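Local coordinates for protein JamJ (Lyngbya majuscula, PDB 5DOZ) that binds NADPH and, as an enoyl reductase domain of a polyketide synthase, probably carries out a reductive cyclopropanation on a carrier-protein-bound substrate, at residues Asp50-Ala54 / Leu55-Gln59; Ile114-Pro117 / Asn118-Val121; Tyr235-Lys238 / Asn239-Val242; Tyr288-Ile291 / Trp292-Ile296; Glu60-Gln63 / Thr64-Ile68. All coordinates share one frame; numbering follows the deposited sequence.

Contact 1: Asp50-Ala54 / Leu55-Gln59; sequences DILNA and LGMLQ
L55 N bonds to I51 O in helical fashion (3.0 Å), the last regular step before the chain turns at the C-terminus of helix 48-54. One residue on, the helix stops: G56 has a positive phi of 73°. M57 N reaches back to L52 O at 2.9 Å from above the carbonyl plane, while G56 N makes a weak bond to N53 O. Together these define a Schellman motif, whose positive phi favours glycine.

Polar contact continues through a bridging water, which donates to N53 OD1 at 2.9 Å. It accepts from L58 N at 2.7 Å. N53 CG lies beside its backbone N, anti to the carbonyl carbon (chi1 -79°), which turns OD1 toward the water and L58. The same OD1 also takes a hydrogen bond from N62, so two donors hold the N53 amide, and L58 CB lies against it at 3.6 Å.

The apolar contacts are few. L58 CD1 approaches L52 CB at 4.0 Å, the two leucines crossing at a slant. L55 CD1 lies 4.2 Å from I51 CG2.

The side chain of L52 comes within about 5 Å of the bound NADPH, I51 and L55 pack against helix 317-326, and N53 ties the turn to helix 59-64, the next helix in the chain.

Contact 2: Ile114-Pro117 / Asn118-Val121; sequences ICSP and NNLV
S116 OG is gripped from two directions: the backbone N of N118 donates to it at 3.0 Å in a fairly straight bond (162°), and a water lies 3.1 Å away. That water also accepts from N118 ND2, so it bridges OG and the asparagine amide. OG of S116 stands opposite its own nitrogen (chi1 170°), which sets it beside the carbonyl carbon, facing the N118 amide. The backbone bond from N119 N to S116 O (3.1 Å) closes a beta turn, near type I, with P117 and N118 at its corners. With an alanine here in place of S116, the N118 amide would probably lose its side-chain acceptor and the bridging water its hold on OG.

A second water accepts from S116 N at 2.7 Å and gives a weak bond to N119 OD1, whose ND2 is spent on I103 O of strand 99-103. Apolar contact comes from C115, whose SG touches L120 CD2 at 3.7 Å.

The S116 hydroxyl accepting from the amide two residues on is an ST turn, nested in the beta turn. It links strands 112-115 and 120-122, which pair with strands 37-45 and 99-103 respectively, in the sheet of the GroES-like domain common to medium-chain dehydrogenases and reductases.

Contact 3: Tyr235-Lys238 / Asn239-Val242; sequences YIQK and NLDV
N239 turns its side chain back along the helix beside Y235, on the buried side, while Q237 meets D241 toward solvent, with K238 beside them. The close-packed part rests on regular backbone bonds, N239 N to Y235 O and L240 N to I236 O, each 3.0 Å. N239 CG stands 3.2 Å from Y235 O, but the amide finds its partners elsewhere: ND2 bonds to Y249 and OD1 to H161, so both ends of this buried group are satisfied. L240 CG sits 3.4 Å from I236 O, and the side chains of L240 and I236 continue onto W258.

Helix 235-242 lies within the Rossmann-type nucleotide-binding domain, following strand 223-228 of its parallel sheet and preceding strand 247-251, as in a beta-alpha-beta crossover. The side chain of Y235 comes within about 4 Å of the bound NADPH, and its hydroxyl bonds to S205 O.

The outer side is held less firmly. Q237 CG lies anti to the backbone N (chi1 -176°), and the chain then bends at chi2, which brings NE2 to D241 OD1 in a weak bond of 3.3 Å, the amide and carboxylate planes 31° apart. K238 NZ remains 5.4 Å from D241 OD2; its ion pair with E234 is long and weak.

Contact 4: Tyr288-Ile291 / Trp292-Ile296; sequences YYQI and WKKLI
Y288 and Y289 receive the amides of W292 and K293 in regular helical bonds, N to O 3.0 Å each, whereas the amide of K294 is shared: it bonds weakly to Q290 O and, at 2.9 Å, to I291 O, an i to i-3 bond consistent with a tighter turn. Among the side chains, the ring of Y289 and the K293 chain run alongside each other in the same direction. K293 CG lies 4.2 Å above one ring face, toward its rim, and CD comes within 3.7 Å of Y289 OH. The ring reaches this place because CG of Y289 stands opposite its backbone N (chi1 172°), beside the carbonyl and the next turn.

Beyond helix 287-293, L295 takes the N-cap position of helix 296-300, and the contact spans the junction of two consecutive helices. W292 O accepts from both L295 N and I296 N, and I296 CB lies 3.5 Å above a face of the W292 ring, offset toward the rim.

On the buried side I291 CG2 meets L295 CD1 at 3.8 Å, the two chains side by side, both backed by helix 136-149. Toward solvent Q290 OE1 is 3.8 Å from K294 CE, a slanting, loose approach. Y288 turns elsewhere, its ring stacked on F281.

Contact 5: Glu60-Gln63 / Thr64-Ile68; sequences EHNQ and TKLGI
The shortest hydrogen bond between backbone atoms of the contact runs from T64 N to E60 O, at 2.7 Å. T64 OG1 lies equally close to E60 OE1, 2.7 Å away, and near E60 O as well; its single proton could serve either oxygen. E60 CG lies anti to the backbone N (chi1 -154°) and the chain bends at chi2, bringing OE1 to T64 OG1.

Next outward, K65 N bonds to H61 O at 3.0 Å. I68 N donates to N62 O at 3.2 Å from above the carbonyl plane. The latter spans six residues, so it folds the loop after helix 59-64 back against the helix end. This is the C-terminal exit of a short helix in the GroES-like domain, at the protein surface.

Packing follows. I68 and N62 run side by side, CD1 of I68 meeting N62 CB at 3.7 Å, and both touch L74. Cutting I68 back to an alanine removes CG1 and CD1, and is likely to open a gap beside N62 CB and L74. N62 ND2 is engaged by N53, while OD1 lies in the plane of the H61 ring, at its edge. Over one face of that ring, offset toward the rim, sits K65 CG, 4.0 Å above the plane, the two side chains crossing at about a right angle.

Overall arrangement
Along the chain the order is contact 1, contact 5, contact 2, contact 3, contact 4. Contacts 1 and 5 lie at the C-terminal ends of successive helices, 48-54 and 59-64, with centres 12 Å apart, and are joined by a probable hydrogen bond from N62 ND2 to N53 OD1 (2.7 Å). Contact 2 lies in the same GroES-like domain, 22 Å from contact 5 between centres. It touches contact 4, their centres 14 Å apart, where V121 CB meets W292 CD1 at 3.5 Å; helix 287-293 thus packs directly against strand 120-122. Contact 3 belongs to the nucleotide-binding domain, its centre 38 Å from that of contact 2. L52 of contact 1 and Y235 of contact 3 approach the NADPH bound between the two domains.

Contact 1: Asp50-Ala54 / Leu55-Gln59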
loop_
_atom_site.group_PDB
_atom_site.type_symbol
_atom_site.label_atom_id
_atom_site.label_comp_id
_atom_site.label_asym_id
_atom_site.label_seq_id
_atom_site.Cartn_x
_atom_site.Cartn_y
_atom_site.Cartn_z
ATOM N N ASP A 50 -8.434 -0.110 5.616
ATOM C CA ASP A 50 -8.868 0.030 7.020
ATOM C C ASP A 50 -10.154 0.849 7.111
ATOM O O ASP A 50 -11.067 0.509 7.869
ATOM C CB ASP A 50 -7.788 0.692 7.892
ATOM C CG ASP A 50 -6.626 -0.231 8.211
ATOM O OD1 ASP A 50 -6.847 -1.364 8.697
ATOM O OD2 ASP A 50 -5.470 0.195 8.000
ATOM N N ILE A 51 -10.212 1.933 6.339
ATOM C CA ILE A 51 -11.382 2.810 6.305
ATOM C C ILE A 51 -12.594 2.091 5.715
ATOM O O ILE A 51 -13.687 2.163 6.270
ATOM C CB ILE A 51 -11.074 4.116 5.541
ATOM C CG1 ILE A 51 -10.138 4.994 6.378
ATOM C CG2 ILE A 51 -12.355 4.869 5.187
ATOM C CD1 ILE A 51 -9.599 6.184 5.620
ATOM N N LEU A 52 -12.386 1.388 4.603
ATOM C CA LEU A 52 -13.425 0.562 3.984
ATOM C C LEU A 52 -14.057 -0.402 4.980
ATOM O O LEU A 52 -15.286 -0.494 5.060
ATOM C CB LEU A 52 -12.860 -0.221 2.789
ATOM C CG LEU A 52 -12.424 0.556 1.543
ATOM C CD1 LEU A 52 -11.896 -0.399 0.477
ATOM C CD2 LEU A 52 -13.550 1.411 0.978
ATOM N N ASN A 53 -13.214 -1.114 5.734
ATOM C CA ASN A 53 -13.677 -2.019 6.793
ATOM C C ASN A 53 -14.449 -1.309 7.900
ATOM O O ASN A 53 -15.455 -1.824 8.392
ATOM C CB ASN A 53 -12.503 -2.789 7.403
ATOM C CG ASN A 53 -12.066 -3.960 6.548
ATOM O OD1 ASN A 53 -12.879 -4.578 5.858
ATOM N ND2 ASN A 53 -10.777 -4.273 6.588
ATOM N N ALA A 54 -13.969 -0.132 8.291
ATOM C CA ALA A 54 -14.613 0.655 9.333
ATOM C C ALA A 54 -16.026 1.084 8.913
ATOM O O ALA A 54 -16.927 1.163 9.746
ATOM C CB ALA A 54 -13.759 1.858 9.693
ATOM N N LEU A 55 -16.208 1.337 7.618
ATOM C CA LEU A 55 -17.516 1.693 7.067
ATOM C C LEU A 55 -18.317 0.456 6.656
ATOM O O LEU A 55 -19.479 0.562 6.262
ATOM C CB LEU A 55 -17.364 2.664 5.889
ATOM C CG LEU A 55 -16.676 4.003 6.184
ATOM C CD1 LEU A 55 -16.576 4.850 4.921
ATOM C CD2 LEU A 55 -17.391 4.768 7.293
ATOM N N GLY A 56 -17.684 -0.711 6.756
ATOM C CA GLY A 56 -18.331 -1.992 6.490
ATOM C C GLY A 56 -18.593 -2.243 5.022
ATOM O O GLY A 56 -19.706 -2.604 4.637
ATOM N N MET A 57 -17.560 -2.075 4.204
ATOM C CA MET A 57 -17.714 -2.141 2.754
ATOM C C MET A 57 -16.961 -3.304 2.111
ATOM O O MET A 57 -16.866 -3.386 0.886
ATOM C CB MET A 57 -17.311 -0.806 2.123
ATOM C CG MET A 57 -18.264 0.327 2.472
ATOM S SD MET A 57 -17.669 1.936 1.923
ATOM C CE MET A 57 -19.190 2.882 2.013
ATOM N N LEU A 58 -16.436 -4.200 2.941
ATOM C CA LEU A 58 -15.788 -5.420 2.458
ATOM C C LEU A 58 -16.326 -6.649 3.191
ATOM O O LEU A 58 -15.610 -7.632 3.385
ATOM C CB LEU A 58 -14.265 -5.323 2.609
ATOM C CG LEU A 58 -13.510 -4.359 1.686
ATOM C CD1 LEU A 58 -12.107 -4.097 2.220
ATOM C CD2 LEU A 58 -13.461 -4.885 0.258
ATOM N N GLN A 59 -17.598 -6.584 3.578
ATOM C CA GLN A 59 -18.233 -7.623 4.389
ATOM C C GLN A 59 -18.274 -9.000 3.728
ATOM O O GLN A 59 -18.109 -10.016 4.405
ATOM C CB GLN A 59 -19.639 -7.196 4.816
ATOM C CG GLN A 59 -19.644 -6.133 5.903
ATOM C CD GLN A 59 -21.020 -5.896 6.493
ATOM O OE1 GLN A 59 -21.731 -6.842 6.840
ATOM N NE2 GLN A 59 -21.396 -4.627 6.624
HETATM O O HOH W 1 -15.798 -4.580 5.572
#

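Contact 2: Ile114-Pro117 / Asn118-Val121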
loop_
_atom_site.group_PDB
_atom_site.type_symbol
_atom_site.label_atom_id
_atom_site.label_comp_id
_atom_site.label_asym_id
_atom_site.label_seq_id
_atom_site.Cartn_x
_atom_site.Cartn_y
_atom_site.Cartn_z
ATOM N N ILE A 114 0.870 -11.524 17.075
ATOM C CA ILE A 114 1.519 -12.796 16.805
ATOM C C ILE A 114 1.443 -12.990 15.298
ATOM O O ILE A 114 0.367 -12.901 14.706
ATOM C CB ILE A 114 0.808 -13.983 17.500
ATOM C CG1 ILE A 114 0.628 -13.730 19.008
ATOM C CG2 ILE A 114 1.550 -15.291 17.216
ATOM C CD1 ILE A 114 1.908 -13.680 19.822
ATOM N N CYS A 115 2.590 -13.224 14.674
ATOM C CA CYS A 115 2.621 -13.442 13.240
ATOM C C CYS A 115 3.772 -14.350 12.847
ATOM O O CYS A 115 4.634 -14.671 13.666
ATOM C CB CYS A 115 2.699 -12.111 12.481
ATOM S SG CYS A 115 4.347 -11.371 12.424
ATOM N N SER A 116 3.755 -14.756 11.583
ATOM C CA SER A 116 4.804 -15.555 10.974
ATOM C C SER A 116 6.088 -14.743 10.818
ATOM O O SER A 116 6.033 -13.523 10.621
ATOM C CB SER A 116 4.324 -16.038 9.601
ATOM O OG SER A 116 5.373 -16.628 8.855
ATOM N N PRO A 117 7.250 -15.416 10.908
ATOM C CA PRO A 117 8.520 -14.764 10.583
ATOM C C PRO A 117 8.645 -14.410 9.099
ATOM O O PRO A 117 9.567 -13.690 8.720
ATOM C CB PRO A 117 9.567 -15.818 10.961
ATOM C CG PRO A 117 8.841 -17.114 10.917
ATOM C CD PRO A 117 7.451 -16.794 11.391
ATOM N N ASN A 118 7.737 -14.923 8.271
ATOM C CA ASN A 118 7.705 -14.591 6.837
ATOM C C ASN A 118 7.003 -13.254 6.580
ATOM O O ASN A 118 7.091 -12.690 5.486
ATOM C CB ASN A 118 7.026 -15.709 6.030
ATOM C CG ASN A 118 7.892 -16.965 5.896
ATOM O OD1 ASN A 118 9.078 -16.895 5.561
ATOM N ND2 ASN A 118 7.289 -18.121 6.128
ATOM N N ASN A 119 6.311 -12.751 7.600
ATOM C CA ASN A 119 5.667 -11.445 7.533
ATOM C C ASN A 119 6.538 -10.310 8.077
ATOM O O ASN A 119 6.079 -9.177 8.221
ATOM C CB ASN A 119 4.307 -11.494 8.235
ATOM C CG ASN A 119 3.281 -12.293 7.452
ATOM O OD1 ASN A 119 3.344 -13.524 7.391
ATOM N ND2 ASN A 119 2.338 -11.596 6.831
ATOM N N LEU A 120 7.806 -10.612 8.344
ATOM C CA LEU A 120 8.722 -9.640 8.942
ATOM C C LEU A 120 9.952 -9.390 8.080
ATOM O O LEU A 120 10.512 -10.313 7.494
ATOM C CB LEU A 120 9.182 -10.120 10.326
ATOM C CG LEU A 120 8.145 -10.457 11.403
ATOM C CD1 LEU A 120 8.858 -11.033 12.616
ATOM C CD2 LEU A 120 7.336 -9.231 11.800
ATOM N N VAL A 121 10.372 -8.134 8.012
ATOM C CA VAL A 121 11.660 -7.802 7.411
ATOM C C VAL A 121 12.429 -6.902 8.370
ATOM O O VAL A 121 11.835 -6.273 9.249
ATOM C CB VAL A 121 11.528 -7.154 6.003
ATOM C CG1 VAL A 121 10.899 -8.121 5.012
ATOM C CG2 VAL A 121 10.737 -5.858 6.056
HETATM O O HOH W 2 4.739 -17.955 6.115
HETATM O O HOH W 3 1.510 -14.211 10.173
#

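Contact 3: Tyr235-Lys238 / Asn239-Val242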
loop_
_atom_site.group_PDB
_atom_site.type_symbol
_atom_site.label_atom_id
_atom_site.label_comp_id
_atom_site.label_asym_id
_atom_site.label_seq_id
_atom_site.Cartn_x
_atom_site.Cartn_y
_atom_site.Cartn_z
ATOM N N TYR A 235 -13.092 5.535 -16.076
ATOM C CA TYR A 235 -11.649 5.589 -15.803
ATOM C C TYR A 235 -10.843 4.441 -16.406
ATOM O O TYR A 235 -9.723 4.653 -16.872
ATOM C CB TYR A 235 -11.374 5.671 -14.296
ATOM C CG TYR A 235 -11.325 7.080 -13.747
ATOM C CD1 TYR A 235 -12.482 7.717 -13.301
ATOM C CD2 TYR A 235 -10.119 7.780 -13.675
ATOM C CE1 TYR A 235 -12.441 9.006 -12.799
ATOM C CE2 TYR A 235 -10.068 9.071 -13.173
ATOM C CZ TYR A 235 -11.231 9.677 -12.735
ATOM O OH TYR A 235 -11.197 10.957 -12.231
ATOM N N ILE A 236 -11.393 3.229 -16.389
ATOM C CA ILE A 236 -10.681 2.082 -16.954
ATOM C C ILE A 236 -10.529 2.203 -18.473
ATOM O O ILE A 236 -9.442 1.977 -19.010
ATOM C CB ILE A 236 -11.303 0.731 -16.538
ATOM C CG1 ILE A 236 -11.102 0.512 -15.030
ATOM C CG2 ILE A 236 -10.676 -0.409 -17.331
ATOM C CD1 ILE A 236 -11.855 -0.664 -14.440
ATOM N N GLN A 237 -11.609 2.579 -19.151
ATOM C CA GLN A 237 -11.596 2.766 -20.604
ATOM C C GLN A 237 -10.629 3.882 -21.013
ATOM O O GLN A 237 -9.908 3.751 -22.002
ATOM C CB GLN A 237 -13.009 3.051 -21.132
ATOM C CG GLN A 237 -13.113 3.168 -22.650
ATOM C CD GLN A 237 -12.804 1.864 -23.363
ATOM O OE1 GLN A 237 -13.638 0.956 -23.409
ATOM N NE2 GLN A 237 -11.604 1.766 -23.927
ATOM N N LYS A 238 -10.620 4.968 -20.242
ATOM C CA LYS A 238 -9.703 6.082 -20.476
ATOM C C LYS A 238 -8.248 5.658 -20.298
ATOM O O LYS A 238 -7.378 6.095 -21.053
ATOM C CB LYS A 238 -10.029 7.272 -19.562
ATOM C CG LYS A 238 -11.319 8.007 -19.900
ATOM C CD LYS A 238 -11.339 8.525 -21.335
ATOM C CE LYS A 238 -12.631 9.274 -21.644
ATOM N NZ LYS A 238 -13.856 8.454 -21.418
ATOM N N ASN A 239 -7.993 4.809 -19.303
ATOM C CA ASN A 239 -6.664 4.224 -19.109
ATOM C C ASN A 239 -6.221 3.386 -20.312
ATOM O O ASN A 239 -5.086 3.500 -20.765
ATOM C CB ASN A 239 -6.606 3.384 -17.826
ATOM C CG ASN A 239 -6.616 4.229 -16.561
ATOM O OD1 ASN A 239 -6.264 5.406 -16.577
ATOM N ND2 ASN A 239 -7.022 3.621 -15.453
ATOM N N LEU A 240 -7.119 2.553 -20.833
ATOM C CA LEU A 240 -6.813 1.758 -22.023
ATOM C C LEU A 240 -6.430 2.639 -23.214
ATOM O O LEU A 240 -5.519 2.295 -23.968
ATOM C CB LEU A 240 -7.981 0.841 -22.403
ATOM C CG LEU A 240 -8.452 -0.228 -21.416
ATOM C CD1 LEU A 240 -9.556 -1.058 -22.046
ATOM C CD2 LEU A 240 -7.320 -1.127 -20.949
ATOM N N ASP A 241 -7.115 3.773 -23.373
ATOM C CA ASP A 241 -6.845 4.702 -24.482
ATOM C C ASP A 241 -5.424 5.275 -24.456
ATOM O O ASP A 241 -4.805 5.452 -25.512
ATOM C CB ASP A 241 -7.861 5.851 -24.505
ATOM C CG ASP A 241 -9.289 5.375 -24.732
ATOM O OD1 ASP A 241 -9.500 4.159 -24.953
ATOM O OD2 ASP A 241 -10.203 6.227 -24.690
ATOM N N VAL A 242 -4.911 5.561 -23.259
ATOM C CA VAL A 242 -3.567 6.136 -23.124
ATOM C C VAL A 242 -2.466 5.077 -23.092
ATOM O O VAL A 242 -1.282 5.405 -23.111
ATOM C CB VAL A 242 -3.432 7.075 -21.897
ATOM C CG1 VAL A 242 -4.299 8.305 -22.073
ATOM C CG2 VAL A 242 -3.775 6.360 -20.598
#

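Contact 4: Tyr288-Ile291 / Trp292-Ile296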
loop_
_atom_site.group_PDB
_atom_site.type_symbol
_atom_site.label_atom_id
_atom_site.label_comp_id
_atom_site.label_asym_id
_atom_site.label_seq_id
_atom_site.Cartn_x
_atom_site.Cartn_y
_atom_site.Cartn_z
ATOM N N TYR A 288 7.737 -11.405 0.315
ATOM C CA TYR A 288 8.193 -10.242 1.081
ATOM C C TYR A 288 9.714 -10.239 1.240
ATOM O O TYR A 288 10.358 -9.205 1.063
ATOM C CB TYR A 288 7.487 -10.127 2.446
ATOM C CG TYR A 288 5.974 -9.959 2.370
ATOM C CD1 TYR A 288 5.373 -9.279 1.305
ATOM C CD2 TYR A 288 5.147 -10.466 3.370
ATOM C CE1 TYR A 288 3.995 -9.127 1.236
ATOM C CE2 TYR A 288 3.769 -10.312 3.312
ATOM C CZ TYR A 288 3.198 -9.644 2.240
ATOM O OH TYR A 288 1.827 -9.496 2.168
ATOM N N TYR A 289 10.280 -11.403 1.556
ATOM C CA TYR A 289 11.729 -11.561 1.670
ATOM C C TYR A 289 12.441 -11.138 0.380
ATOM O O TYR A 289 13.377 -10.338 0.414
ATOM C CB TYR A 289 12.081 -13.012 2.049
ATOM C CG TYR A 289 13.559 -13.354 2.011
ATOM C CD1 TYR A 289 14.389 -13.072 3.095
ATOM C CD2 TYR A 289 14.121 -13.986 0.901
ATOM C CE1 TYR A 289 15.742 -13.395 3.071
ATOM C CE2 TYR A 289 15.471 -14.312 0.865
ATOM C CZ TYR A 289 16.278 -14.011 1.953
ATOM O OH TYR A 289 17.622 -14.331 1.927
ATOM N N GLN A 290 11.989 -11.667 -0.752
ATOM C CA GLN A 290 12.629 -11.370 -2.029
ATOM C C GLN A 290 12.569 -9.888 -2.395
ATOM O O GLN A 290 13.598 -9.286 -2.703
ATOM C CB GLN A 290 12.065 -12.241 -3.158
ATOM C CG GLN A 290 12.748 -13.599 -3.288
ATOM C CD GLN A 290 14.233 -13.513 -3.640
ATOM O OE1 GLN A 290 14.695 -12.545 -4.257
ATOM N NE2 GLN A 290 14.987 -14.538 -3.253
ATOM N N ILE A 291 11.375 -9.300 -2.350
ATOM C CA ILE A 291 11.209 -7.878 -2.661
ATOM C C ILE A 291 12.133 -7.032 -1.789
ATOM O O ILE A 291 12.838 -6.157 -2.295
ATOM C CB ILE A 291 9.739 -7.408 -2.526
ATOM C CG1 ILE A 291 8.880 -8.027 -3.635
ATOM C CG2 ILE A 291 9.638 -5.882 -2.562
ATOM C CD1 ILE A 291 7.397 -7.737 -3.507
ATOM N N TRP A 292 12.152 -7.319 -0.489
ATOM C CA TRP A 292 12.941 -6.526 0.452
ATOM C C TRP A 292 14.437 -6.614 0.185
ATOM O O TRP A 292 15.147 -5.619 0.311
ATOM C CB TRP A 292 12.629 -6.902 1.902
ATOM C CG TRP A 292 13.301 -5.999 2.883
ATOM C CD1 TRP A 292 14.170 -6.360 3.867
ATOM C CD2 TRP A 292 13.185 -4.569 2.951
ATOM N NE1 TRP A 292 14.588 -5.249 4.560
ATOM C CE2 TRP A 292 14.002 -4.137 4.014
ATOM C CE3 TRP A 292 12.467 -3.613 2.214
ATOM C CZ2 TRP A 292 14.120 -2.788 4.367
ATOM C CZ3 TRP A 292 12.584 -2.271 2.564
ATOM C CH2 TRP A 292 13.402 -1.872 3.632
ATOM N N LYS A 293 14.904 -7.811 -0.171
ATOM C CA LYS A 293 16.286 -8.025 -0.600
ATOM C C LYS A 293 16.661 -7.138 -1.788
ATOM O O LYS A 293 17.826 -6.779 -1.961
ATOM C CB LYS A 293 16.504 -9.486 -0.986
ATOM C CG LYS A 293 17.193 -10.331 0.072
ATOM C CD LYS A 293 17.799 -11.581 -0.550
ATOM C CE LYS A 293 18.979 -11.231 -1.449
ATOM N NZ LYS A 293 19.305 -12.317 -2.413
ATOM N N LYS A 294 15.668 -6.800 -2.607
ATOM C CA LYS A 294 15.892 -5.980 -3.792
ATOM C C LYS A 294 15.649 -4.503 -3.502
ATOM O O LYS A 294 15.800 -3.665 -4.393
ATOM C CB LYS A 294 15.020 -6.459 -4.966
ATOM C CG LYS A 294 15.017 -7.975 -5.164
ATOM C CD LYS A 294 15.082 -8.371 -6.631
ATOM C CE LYS A 294 14.639 -9.812 -6.858
ATOM N NZ LYS A 294 13.151 -9.931 -6.869
ATOM N N LEU A 295 15.288 -4.186 -2.258
ATOM C CA LEU A 295 14.962 -2.809 -1.874
ATOM C C LEU A 295 15.819 -2.214 -0.764
ATOM O O LEU A 295 16.075 -1.006 -0.778
ATOM C CB LEU A 295 13.480 -2.672 -1.491
ATOM C CG LEU A 295 12.412 -2.545 -2.583
ATOM C CD1 LEU A 295 11.041 -2.368 -1.943
ATOM C CD2 LEU A 295 12.691 -1.400 -3.548
ATOM N N ILE A 296 16.251 -3.040 0.192
ATOM C CA ILE A 296 16.923 -2.539 1.404
ATOM C C ILE A 296 18.195 -1.732 1.115
ATOM O O ILE A 296 18.476 -0.755 1.809
ATOM C CB ILE A 296 17.206 -3.650 2.461
ATOM C CG1 ILE A 296 17.636 -3.017 3.800
ATOM C CG2 ILE A 296 18.236 -4.654 1.951
ATOM C CD1 ILE A 296 17.731 -3.966 4.981
#

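Contact 5: Glu60-Gln63 / Thr64-Ile68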
loop_
_atom_site.group_PDB
_atom_site.type_symbol
_atom_site.label_atom_id
_atom_site.label_comp_id
_atom_site.label_asym_id
_atom_site.label_seq_id
_atom_site.Cartn_x
_atom_site.Cartn_y
_atom_site.Cartn_z
ATOM N N GLU A 60 -18.493 -9.032 2.415
ATOM C CA GLU A 60 -18.509 -10.299 1.686
ATOM C C GLU A 60 -17.081 -10.807 1.512
ATOM O O GLU A 60 -16.781 -11.961 1.835
ATOM C CB GLU A 60 -19.212 -10.148 0.331
ATOM C CG GLU A 60 -19.836 -11.435 -0.202
ATOM C CD GLU A 60 -18.907 -12.253 -1.089
ATOM O OE1 GLU A 60 -17.669 -12.089 -1.010
ATOM O OE2 GLU A 60 -19.420 -13.077 -1.874
ATOM N N HIS A 61 -16.214 -9.931 1.006
ATOM C CA HIS A 61 -14.791 -10.218 0.824
ATOM C C HIS A 61 -14.162 -10.780 2.102
ATOM O O HIS A 61 -13.447 -11.784 2.056
ATOM C CB HIS A 61 -14.059 -8.947 0.371
ATOM C CG HIS A 61 -12.589 -9.133 0.159
ATOM N ND1 HIS A 61 -11.661 -8.910 1.154
ATOM C CD2 HIS A 61 -11.885 -9.511 -0.934
ATOM C CE1 HIS A 61 -10.450 -9.150 0.684
ATOM N NE2 HIS A 61 -10.558 -9.517 -0.580
ATOM N N ASN A 62 -14.451 -10.140 3.235
ATOM C CA ASN A 62 -13.964 -10.593 4.541
ATOM C C ASN A 62 -14.586 -11.908 5.028
ATOM O O ASN A 62 -13.964 -12.638 5.804
ATOM C CB ASN A 62 -14.149 -9.499 5.599
ATOM C CG ASN A 62 -13.254 -8.289 5.363
ATOM O OD1 ASN A 62 -12.234 -8.367 4.673
ATOM N ND2 ASN A 62 -13.637 -7.160 5.941
ATOM N N GLN A 63 -15.810 -12.198 4.583
ATOM C CA GLN A 63 -16.489 -13.454 4.925
ATOM C C GLN A 63 -16.023 -14.614 4.044
ATOM O O GLN A 63 -15.870 -15.740 4.521
ATOM C CB GLN A 63 -18.014 -13.304 4.830
ATOM C CG GLN A 63 -18.789 -14.540 5.277
ATOM C CD GLN A 63 -20.277 -14.470 4.969
ATOM O OE1 GLN A 63 -21.108 -14.816 5.811
ATOM N NE2 GLN A 63 -20.620 -14.029 3.761
ATOM N N THR A 64 -15.805 -14.332 2.762
ATOM C CA THR A 64 -15.432 -15.357 1.789
ATOM C C THR A 64 -13.954 -15.719 1.894
ATOM O O THR A 64 -13.611 -16.885 2.093
ATOM C CB THR A 64 -15.761 -14.914 0.347
ATOM O OG1 THR A 64 -17.105 -14.427 0.290
ATOM C CG2 THR A 64 -15.613 -16.077 -0.629
ATOM N N LYS A 65 -13.087 -14.716 1.769
ATOM C CA LYS A 65 -11.641 -14.939 1.736
ATOM C C LYS A 65 -11.026 -15.091 3.128
ATOM O O LYS A 65 -9.956 -15.684 3.280
ATOM C CB LYS A 65 -10.943 -13.830 0.939
ATOM C CG LYS A 65 -11.499 -13.610 -0.466
ATOM C CD LYS A 65 -11.390 -14.857 -1.339
ATOM C CE LYS A 65 -11.801 -14.581 -2.778
ATOM N NZ LYS A 65 -10.846 -13.679 -3.484
ATOM N N LEU A 66 -11.704 -14.545 4.135
ATOM C CA LEU A 66 -11.302 -14.713 5.533
ATOM C C LEU A 66 -12.495 -15.262 6.321
ATOM O O LEU A 66 -13.537 -15.555 5.737
ATOM C CB LEU A 66 -10.787 -13.386 6.112
ATOM C CG LEU A 66 -9.590 -12.748 5.386
ATOM C CD1 LEU A 66 -9.638 -11.226 5.422
ATOM C CD2 LEU A 66 -8.266 -13.266 5.932
ATOM N N GLY A 67 -12.354 -15.416 7.632
ATOM C CA GLY A 67 -13.438 -15.984 8.433
ATOM C C GLY A 67 -14.277 -14.979 9.195
ATOM O O GLY A 67 -14.969 -15.345 10.144
ATOM N N ILE A 68 -14.223 -13.715 8.775
ATOM C CA ILE A 68 -14.937 -12.636 9.460
ATOM C C ILE A 68 -16.440 -12.711 9.189
ATOM O O ILE A 68 -16.906 -12.364 8.097
ATOM C CB ILE A 68 -14.384 -11.241 9.078
ATOM C CG1 ILE A 68 -12.853 -11.219 9.193
ATOM C CG2 ILE A 68 -15.014 -10.164 9.954
ATOM C CD1 ILE A 68 -12.197 -9.926 8.756
#